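Local coordinates for pectate lyase 47 (Bacillus sp. TS-47, PDB 1VBL), which probably cleaves pectate by eliminative bond breaking, as a secreted, thermostable, calcium-binding polysaccharide lyase of family 1, at residues G47-N52 against I126-G131; L182-S187 against G222-Q227; E349-E354 against K383-W388. All coordinates share one frame; numbering follows the deposited sequence.

Contact 1 of 3, residues G47-N52 against I126-G131; sequences GNNHTN and IMVYVG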
# COMPACT_ATOMS: atom_id res chain seq x y z
N GLY A 47 23.39 8.15 -4.91
CA GLY A 47 24.15 9.23 -4.32
C GLY A 47 23.38 10.52 -4.12
O GLY A 47 23.84 11.43 -3.42
N ASN A 48 22.20 10.62 -4.73
CA ASN A 48 21.37 11.82 -4.62
C ASN A 48 19.91 11.40 -4.72
O ASN A 48 19.44 11.00 -5.79
CB ASN A 48 21.72 12.80 -5.74
CG ASN A 48 20.95 14.11 -5.63
OD1 ASN A 48 19.73 14.14 -5.75
ND2 ASN A 48 21.68 15.19 -5.39
N ASN A 49 19.19 11.49 -3.61
CA ASN A 49 17.79 11.08 -3.55
C ASN A 49 16.93 11.49 -4.75
O ASN A 49 16.31 10.64 -5.39
CB ASN A 49 17.13 11.60 -2.27
CG ASN A 49 15.80 10.91 -1.99
OD1 ASN A 49 14.96 11.45 -1.27
ND2 ASN A 49 15.62 9.72 -2.54
N HIS A 50 16.87 12.78 -5.05
CA HIS A 50 16.03 13.21 -6.16
C HIS A 50 16.40 12.59 -7.51
O HIS A 50 15.55 11.97 -8.17
CB HIS A 50 16.03 14.74 -6.28
CG HIS A 50 15.03 15.26 -7.27
ND1 HIS A 50 15.27 15.26 -8.63
CD2 HIS A 50 13.78 15.75 -7.10
CE1 HIS A 50 14.20 15.72 -9.26
NE2 HIS A 50 13.28 16.03 -8.35
N THR A 51 17.65 12.72 -7.92
CA THR A 51 18.08 12.18 -9.21
C THR A 51 18.25 10.66 -9.23
O THR A 51 18.45 10.08 -10.30
CB THR A 51 19.40 12.83 -9.70
OG1 THR A 51 20.47 12.48 -8.82
CG2 THR A 51 19.25 14.35 -9.73
N ASN A 52 18.16 10.02 -8.07
CA ASN A 52 18.29 8.57 -8.00
C ASN A 52 17.22 7.87 -8.85
O ASN A 52 17.40 6.73 -9.29
CB ASN A 52 18.19 8.09 -6.55
CG ASN A 52 19.50 8.21 -5.80
OD1 ASN A 52 19.56 8.01 -4.58
ND2 ASN A 52 20.58 8.53 -6.52
N ILE A 126 12.26 11.89 3.64
CA ILE A 126 11.85 10.53 3.96
C ILE A 126 11.35 9.64 2.83
O ILE A 126 11.30 8.42 2.99
CB ILE A 126 10.80 10.51 5.09
CG1 ILE A 126 9.45 11.01 4.57
CG2 ILE A 126 11.28 11.39 6.25
CD1 ILE A 126 8.34 10.94 5.61
N MET A 127 10.95 10.22 1.70
CA MET A 127 10.49 9.40 0.58
C MET A 127 11.69 9.16 -0.33
O MET A 127 12.17 10.08 -1.00
CB MET A 127 9.35 10.09 -0.17
CG MET A 127 8.07 10.23 0.64
SD MET A 127 7.59 8.70 1.53
CE MET A 127 7.26 7.62 0.16
N VAL A 128 12.17 7.93 -0.31
CA VAL A 128 13.34 7.52 -1.08
C VAL A 128 13.00 7.06 -2.50
O VAL A 128 12.22 6.12 -2.68
CB VAL A 128 14.09 6.38 -0.35
CG1 VAL A 128 15.33 5.96 -1.12
CG2 VAL A 128 14.48 6.84 1.06
N TYR A 129 13.59 7.72 -3.49
CA TYR A 129 13.36 7.35 -4.89
C TYR A 129 14.11 6.07 -5.24
O TYR A 129 15.25 5.87 -4.81
CB TYR A 129 13.82 8.47 -5.82
CG TYR A 129 12.85 9.62 -5.95
CD1 TYR A 129 11.71 9.50 -6.73
CD2 TYR A 129 13.08 10.82 -5.28
CE1 TYR A 129 10.81 10.56 -6.86
CE2 TYR A 129 12.19 11.88 -5.40
CZ TYR A 129 11.06 11.75 -6.18
OH TYR A 129 10.18 12.80 -6.29
N VAL A 130 13.48 5.22 -6.04
CA VAL A 130 14.10 3.97 -6.48
C VAL A 130 14.18 3.98 -8.00
O VAL A 130 13.18 4.20 -8.68
CB VAL A 130 13.27 2.74 -6.03
CG1 VAL A 130 13.98 1.45 -6.47
CG2 VAL A 130 13.10 2.74 -4.52
N GLY A 131 15.38 3.76 -8.53
CA GLY A 131 15.56 3.76 -9.97
C GLY A 131 15.18 2.42 -10.59
O GLY A 131 14.89 1.46 -9.88
O HOH W 1 18.01 4.39 -7.87
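N49 holds CG anti to its backbone N (chi1 -165°), which sets CG of N49 3.9 Å from O of M127. Y129 answers with CG anti to its own carbonyl carbon (chi1 -80°), with the ring beyond it meeting N49 and H50. CD2 of Y129 approaches O of N49 at 3.2 Å, obliquely to the ring. CA of H50 packs 3.9 Å from CD2 of Y129, while O of H50 sits over one face of the phenol. The two rings form a T-shaped pair: the edge of Y129 points to the face of H50, with the planes at 63°. N52 turns CB toward the strand, 4.1 Å from O of Y129. Beyond it one water joins the backbones, donating to O of N52 at 2.8 Å and accepting from N of G131 at 2.8 Å. A CB on G131 would clash with O of N52, so the close approach suits a glycine.

The arrangement covers the outer edge of a short parallel sheet. Strand 127-129 is its end strand, and its other side pairs with strand 149-153. M127 leads away from the contact, toward the calcium ligand D190. The turn 47-52 follows helix 38-44, and I42 of that helix packs on N49 and N52.

Contact 2 of 3, residues L182-S187 against G222-Q227; sequences LGEWNS and GRPFQQ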
# COMPACT_ATOMS: atom_id res chain seq x y z
N LEU A 182 -17.93 15.42 7.84
CA LEU A 182 -17.25 15.99 9.00
C LEU A 182 -15.84 16.48 8.70
O LEU A 182 -15.19 17.06 9.56
CB LEU A 182 -17.19 14.95 10.12
CG LEU A 182 -18.52 14.29 10.50
CD1 LEU A 182 -18.27 13.13 11.45
CD2 LEU A 182 -19.44 15.32 11.12
N GLY A 183 -15.38 16.25 7.48
CA GLY A 183 -14.04 16.66 7.11
C GLY A 183 -13.05 15.60 7.57
O GLY A 183 -13.39 14.73 8.37
N GLU A 184 -11.82 15.67 7.07
CA GLU A 184 -10.81 14.69 7.45
C GLU A 184 -9.40 15.21 7.30
O GLU A 184 -9.13 16.13 6.51
CB GLU A 184 -10.93 13.43 6.58
CG GLU A 184 -12.25 12.66 6.66
CD GLU A 184 -12.54 12.09 8.03
OE1 GLU A 184 -11.58 11.79 8.77
OE2 GLU A 184 -13.73 11.94 8.38
N TRP A 185 -8.49 14.63 8.08
CA TRP A 185 -7.08 14.97 8.00
C TRP A 185 -6.57 13.96 6.97
O TRP A 185 -7.05 12.82 6.94
CB TRP A 185 -6.36 14.72 9.32
CG TRP A 185 -6.67 15.71 10.39
CD1 TRP A 185 -7.60 15.58 11.38
CD2 TRP A 185 -6.04 16.98 10.58
NE1 TRP A 185 -7.59 16.70 12.18
CE2 TRP A 185 -6.65 17.58 11.71
CE3 TRP A 185 -5.03 17.67 9.90
CZ2 TRP A 185 -6.27 18.84 12.18
CZ3 TRP A 185 -4.66 18.93 10.37
CH2 TRP A 185 -5.28 19.50 11.50
N ASN A 186 -5.63 14.36 6.14
CA ASN A 186 -5.09 13.44 5.15
C ASN A 186 -3.59 13.60 5.04
O ASN A 186 -3.06 14.72 5.01
CB ASN A 186 -5.76 13.66 3.80
CG ASN A 186 -7.25 13.30 3.83
OD1 ASN A 186 -7.62 12.16 4.12
ND2 ASN A 186 -8.10 14.28 3.53
N SER A 187 -2.89 12.47 4.99
CA SER A 187 -1.45 12.47 4.89
C SER A 187 -0.97 12.03 3.52
O SER A 187 -1.73 11.49 2.73
CB SER A 187 -0.86 11.57 5.98
OG SER A 187 -1.06 12.17 7.25
N GLY A 222 -12.20 17.15 16.19
CA GLY A 222 -13.17 16.08 16.35
C GLY A 222 -13.01 14.96 15.34
O GLY A 222 -13.93 14.16 15.14
N ARG A 223 -11.85 14.90 14.69
CA ARG A 223 -11.57 13.87 13.69
C ARG A 223 -10.25 13.18 14.02
O ARG A 223 -9.33 13.80 14.57
CB ARG A 223 -11.47 14.48 12.29
CG ARG A 223 -12.66 15.33 11.87
CD ARG A 223 -13.96 14.57 11.99
NE ARG A 223 -13.95 13.34 11.22
CZ ARG A 223 -14.47 12.19 11.64
NH1 ARG A 223 -15.05 12.13 12.84
NH2 ARG A 223 -14.42 11.11 10.88
N PRO A 224 -10.13 11.88 13.71
CA PRO A 224 -8.88 11.19 14.00
C PRO A 224 -7.72 11.85 13.25
O PRO A 224 -7.84 12.18 12.08
CB PRO A 224 -9.15 9.75 13.53
CG PRO A 224 -10.19 9.93 12.46
CD PRO A 224 -11.10 10.98 13.05
N PHE A 225 -6.61 12.05 13.95
CA PHE A 225 -5.44 12.69 13.37
C PHE A 225 -4.70 11.66 12.51
O PHE A 225 -3.73 11.04 12.95
CB PHE A 225 -4.53 13.22 14.48
CG PHE A 225 -3.56 14.27 14.02
CD1 PHE A 225 -3.99 15.36 13.27
CD2 PHE A 225 -2.21 14.17 14.35
CE1 PHE A 225 -3.09 16.34 12.86
CE2 PHE A 225 -1.31 15.15 13.95
CZ PHE A 225 -1.75 16.24 13.20
N GLN A 226 -5.17 11.50 11.28
CA GLN A 226 -4.61 10.54 10.33
C GLN A 226 -3.27 10.96 9.75
O GLN A 226 -3.20 11.65 8.73
CB GLN A 226 -5.64 10.28 9.23
CG GLN A 226 -6.94 9.71 9.79
CD GLN A 226 -8.04 9.53 8.75
OE1 GLN A 226 -9.10 8.99 9.06
NE2 GLN A 226 -7.79 9.97 7.52
N GLN A 227 -2.20 10.52 10.40
CA GLN A 227 -0.84 10.83 9.97
C GLN A 227 -0.28 9.77 9.03
O GLN A 227 0.84 9.90 8.53
CB GLN A 227 0.06 10.98 11.19
CG GLN A 227 -0.25 12.22 12.02
CD GLN A 227 0.72 12.41 13.16
OE1 GLN A 227 0.55 11.83 14.24
NE2 GLN A 227 1.75 13.20 12.93
O HOH W 2 -9.21 12.54 9.79
O HOH W 3 -11.79 9.21 9.54
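R223 meets L182, G183 and E184 where two beta-hairpins lie together, on loops that project from the parallel beta-helix of this lyase family. Strand 184-186 pairs antiparallel with 174-176, and 223-224 with 219-220. The two segments run almost parallel, 5° apart. From its CB, 4.1 Å from CD1 of W185, the arginine turns back on itself with bends at chi2 and chi3. CG and CD pass beside the carbonyl oxygens of L182 and G183. NE donates to O of G183 at 3.2 Å, and more weakly to OE2 of E184. NH2 of R223 makes the main salt bridge to OE2 of E184 at 2.7 Å, on the syn lone pair of that oxygen. The carboxylate stands nearly upright to the guanidinium, with the planes 86° apart. NH1 bonds back to O of G222. CD1 of L182 covers one face of the guanidinium, 3.6 Å from NH1 of R223. CD of P224 lies over the other face. An alanine here would probably leave the E184 carboxylate without its charged mate and open a gap beside L182.

OE1 of E184 accepts a bond from one water, which also takes the N-H of W185 and donates to O of P224, tying the hairpins together. A second water lies close to both OE1 of E184 and OE1 of Q226. W185 receives the edge of F225 on its face, a T-shaped pair with CD1 of F225 3.8 Å from CD2 of W185. The indole N-H goes to O of Y220. F225 centres an inverse gamma turn. S187 nearby lies about 4 Å, side chain to side chain, from the calcium ligand D229. Beside the turn, OG of S187 donates to O of Q226 at 2.7 Å, in the carbonyl plane and on a lone pair.

Contact 3 of 3, residues E349-E354 against K383-W388; sequences EESMYE and KKEVTW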
# COMPACT_ATOMS: atom_id res chain seq x y z
N GLU A 349 -23.13 0.03 -13.65
CA GLU A 349 -23.12 -1.36 -13.22
C GLU A 349 -21.74 -1.87 -13.59
O GLU A 349 -21.48 -2.15 -14.75
CB GLU A 349 -24.14 -2.19 -14.00
CG GLU A 349 -25.49 -2.33 -13.35
CD GLU A 349 -26.25 -3.53 -13.90
OE1 GLU A 349 -26.45 -3.59 -15.13
OE2 GLU A 349 -26.63 -4.41 -13.10
N GLU A 350 -20.85 -1.97 -12.61
CA GLU A 350 -19.51 -2.46 -12.88
C GLU A 350 -19.56 -3.98 -12.96
O GLU A 350 -20.51 -4.61 -12.50
CB GLU A 350 -18.54 -2.03 -11.79
CG GLU A 350 -18.34 -0.52 -11.66
CD GLU A 350 -17.80 0.13 -12.93
OE1 GLU A 350 -17.29 -0.60 -13.81
OE2 GLU A 350 -17.88 1.37 -13.04
N SER A 351 -18.53 -4.57 -13.54
CA SER A 351 -18.46 -6.02 -13.66
C SER A 351 -17.24 -6.53 -12.90
O SER A 351 -16.20 -5.87 -12.85
CB SER A 351 -18.33 -6.44 -15.13
OG SER A 351 -19.48 -6.08 -15.88
N MET A 352 -17.39 -7.69 -12.29
CA MET A 352 -16.28 -8.31 -11.58
C MET A 352 -16.59 -9.79 -11.53
O MET A 352 -17.75 -10.20 -11.69
CB MET A 352 -16.12 -7.75 -10.16
CG MET A 352 -16.94 -8.42 -9.07
SD MET A 352 -16.51 -7.82 -7.39
CE MET A 352 -15.20 -8.94 -6.93
N TYR A 353 -15.57 -10.60 -11.37
CA TYR A 353 -15.80 -12.02 -11.26
C TYR A 353 -15.27 -12.43 -9.91
O TYR A 353 -14.25 -11.92 -9.44
CB TYR A 353 -15.09 -12.81 -12.36
CG TYR A 353 -15.52 -14.25 -12.36
CD1 TYR A 353 -16.84 -14.60 -12.66
CD2 TYR A 353 -14.64 -15.27 -11.99
CE1 TYR A 353 -17.27 -15.92 -12.59
CE2 TYR A 353 -15.06 -16.59 -11.92
CZ TYR A 353 -16.37 -16.91 -12.22
OH TYR A 353 -16.80 -18.22 -12.13
N GLU A 354 -15.98 -13.35 -9.27
CA GLU A 354 -15.59 -13.82 -7.95
C GLU A 354 -16.03 -15.27 -7.81
O GLU A 354 -17.13 -15.63 -8.21
CB GLU A 354 -16.28 -12.97 -6.89
CG GLU A 354 -16.07 -13.47 -5.47
CD GLU A 354 -17.37 -13.73 -4.74
OE1 GLU A 354 -18.44 -13.47 -5.32
OE2 GLU A 354 -17.31 -14.20 -3.58
N LYS A 383 -22.48 -6.63 -11.44
CA LYS A 383 -22.69 -7.76 -12.33
C LYS A 383 -21.54 -8.76 -12.24
O LYS A 383 -20.38 -8.40 -12.44
CB LYS A 383 -22.82 -7.28 -13.78
CG LYS A 383 -24.00 -6.34 -14.01
CD LYS A 383 -24.14 -5.98 -15.48
CE LYS A 383 -22.93 -5.22 -16.00
NZ LYS A 383 -23.11 -4.79 -17.42
N LYS A 384 -21.86 -10.01 -11.92
CA LYS A 384 -20.83 -11.03 -11.84
C LYS A 384 -20.72 -11.65 -13.22
O LYS A 384 -21.65 -12.32 -13.68
CB LYS A 384 -21.16 -12.11 -10.81
CG LYS A 384 -20.16 -13.26 -10.83
CD LYS A 384 -20.42 -14.31 -9.75
CE LYS A 384 -20.05 -13.80 -8.37
NZ LYS A 384 -20.01 -14.91 -7.39
N GLU A 385 -19.60 -11.42 -13.89
CA GLU A 385 -19.39 -11.95 -15.22
C GLU A 385 -17.91 -11.91 -15.57
O GLU A 385 -17.15 -11.10 -15.03
CB GLU A 385 -20.19 -11.15 -16.24
CG GLU A 385 -19.62 -9.77 -16.54
CD GLU A 385 -20.39 -9.03 -17.61
OE1 GLU A 385 -20.76 -9.67 -18.63
OE2 GLU A 385 -20.62 -7.81 -17.45
N VAL A 386 -17.51 -12.79 -16.47
CA VAL A 386 -16.12 -12.86 -16.91
C VAL A 386 -15.91 -11.96 -18.12
O VAL A 386 -16.47 -12.21 -19.19
CB VAL A 386 -15.73 -14.30 -17.30
CG1 VAL A 386 -14.30 -14.32 -17.82
CG2 VAL A 386 -15.87 -15.22 -16.09
N THR A 387 -15.12 -10.90 -17.94
CA THR A 387 -14.82 -9.98 -19.03
C THR A 387 -13.40 -10.21 -19.53
O THR A 387 -13.01 -9.75 -20.60
CB THR A 387 -14.96 -8.51 -18.60
OG1 THR A 387 -14.24 -8.30 -17.38
CG2 THR A 387 -16.43 -8.16 -18.38
N TRP A 388 -12.62 -10.93 -18.72
CA TRP A 388 -11.24 -11.27 -19.06
C TRP A 388 -10.86 -12.50 -18.26
O TRP A 388 -11.49 -12.82 -17.25
CB TRP A 388 -10.29 -10.11 -18.74
CG TRP A 388 -10.14 -9.80 -17.27
CD1 TRP A 388 -11.09 -9.28 -16.45
CD2 TRP A 388 -8.96 -9.96 -16.48
NE1 TRP A 388 -10.58 -9.11 -15.18
CE2 TRP A 388 -9.27 -9.52 -15.17
CE3 TRP A 388 -7.67 -10.44 -16.74
CZ2 TRP A 388 -8.34 -9.54 -14.13
CZ3 TRP A 388 -6.73 -10.46 -15.70
CH2 TRP A 388 -7.08 -10.01 -14.41
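S351 and K383 face each other in a parallel beta pairing, as do M352 and K384. Three backbone bonds hold it. N of K383 donates to O of E350 at 3.0 Å. N of M352 donates to O of K383, and N of E385 to O of M352. S351 and K383 share one face of the sheet, and M352 and K384 the other.

OG of S351 donates to OE2 of E385 at 2.6 Å, on the anti lone pair of that oxygen. The E385 side chain starts with CG between the backbone N and the carbonyl carbon (chi1 73°). K383 crosses E349 at about a right angle. CD of K383 lies 3.3 Å from OE1 of E349, and the charges come near without a salt bridge. CG2 of V386 sits over the face of the Y353 ring, a CH-pi contact with CG2 3.8 Å from the ring centroid.

The bend at chi3 of K384 sets CE 3.4 Å from O of E354, and NZ reaches E354 beyond it. NZ of K384 bonds to OE1 of E354 at 3.0 Å, a salt bridge met from above the carboxylate plane. NZ of K384 also bonds to O of E354 at 3.1 Å, and it has a further salt bridge to D369. The lysine would probably offset the repulsion between E354 and D369.

A second shell fixes E354. Its carboxylate accepts from OG1 of T357 and from the backbone N-H groups of L370 and V371, at the start of helix 370-377. V371 packs on both M352 and K384. M352 also meets W315 and V317 of strand 315-318. Strand 351-361 pairs in parallel with strand 322-332 as well as with 383-384, so this contact extends the wall of the beta-helix.

In the fold
Contact 1 is the buried one; contacts 2 and 3 are partly buried. None of them shares a strand or helix with another. Contacts 1 and 2 come within about 8 Å at their nearest atoms, and each has a residue near the calcium ligands. Contact 3 lies away from that site, about 40 Å from contact 1 between centres and on the opposite side of the chain's centre. Their chemistry follows their place. Contact 1 packs a turn on a strand edge, through rings and a water. Contact 2 joins projecting loops by a salt bridge, waters and an aromatic pair. Contact 3 is a short parallel sheet pairing, with charged side chains around it.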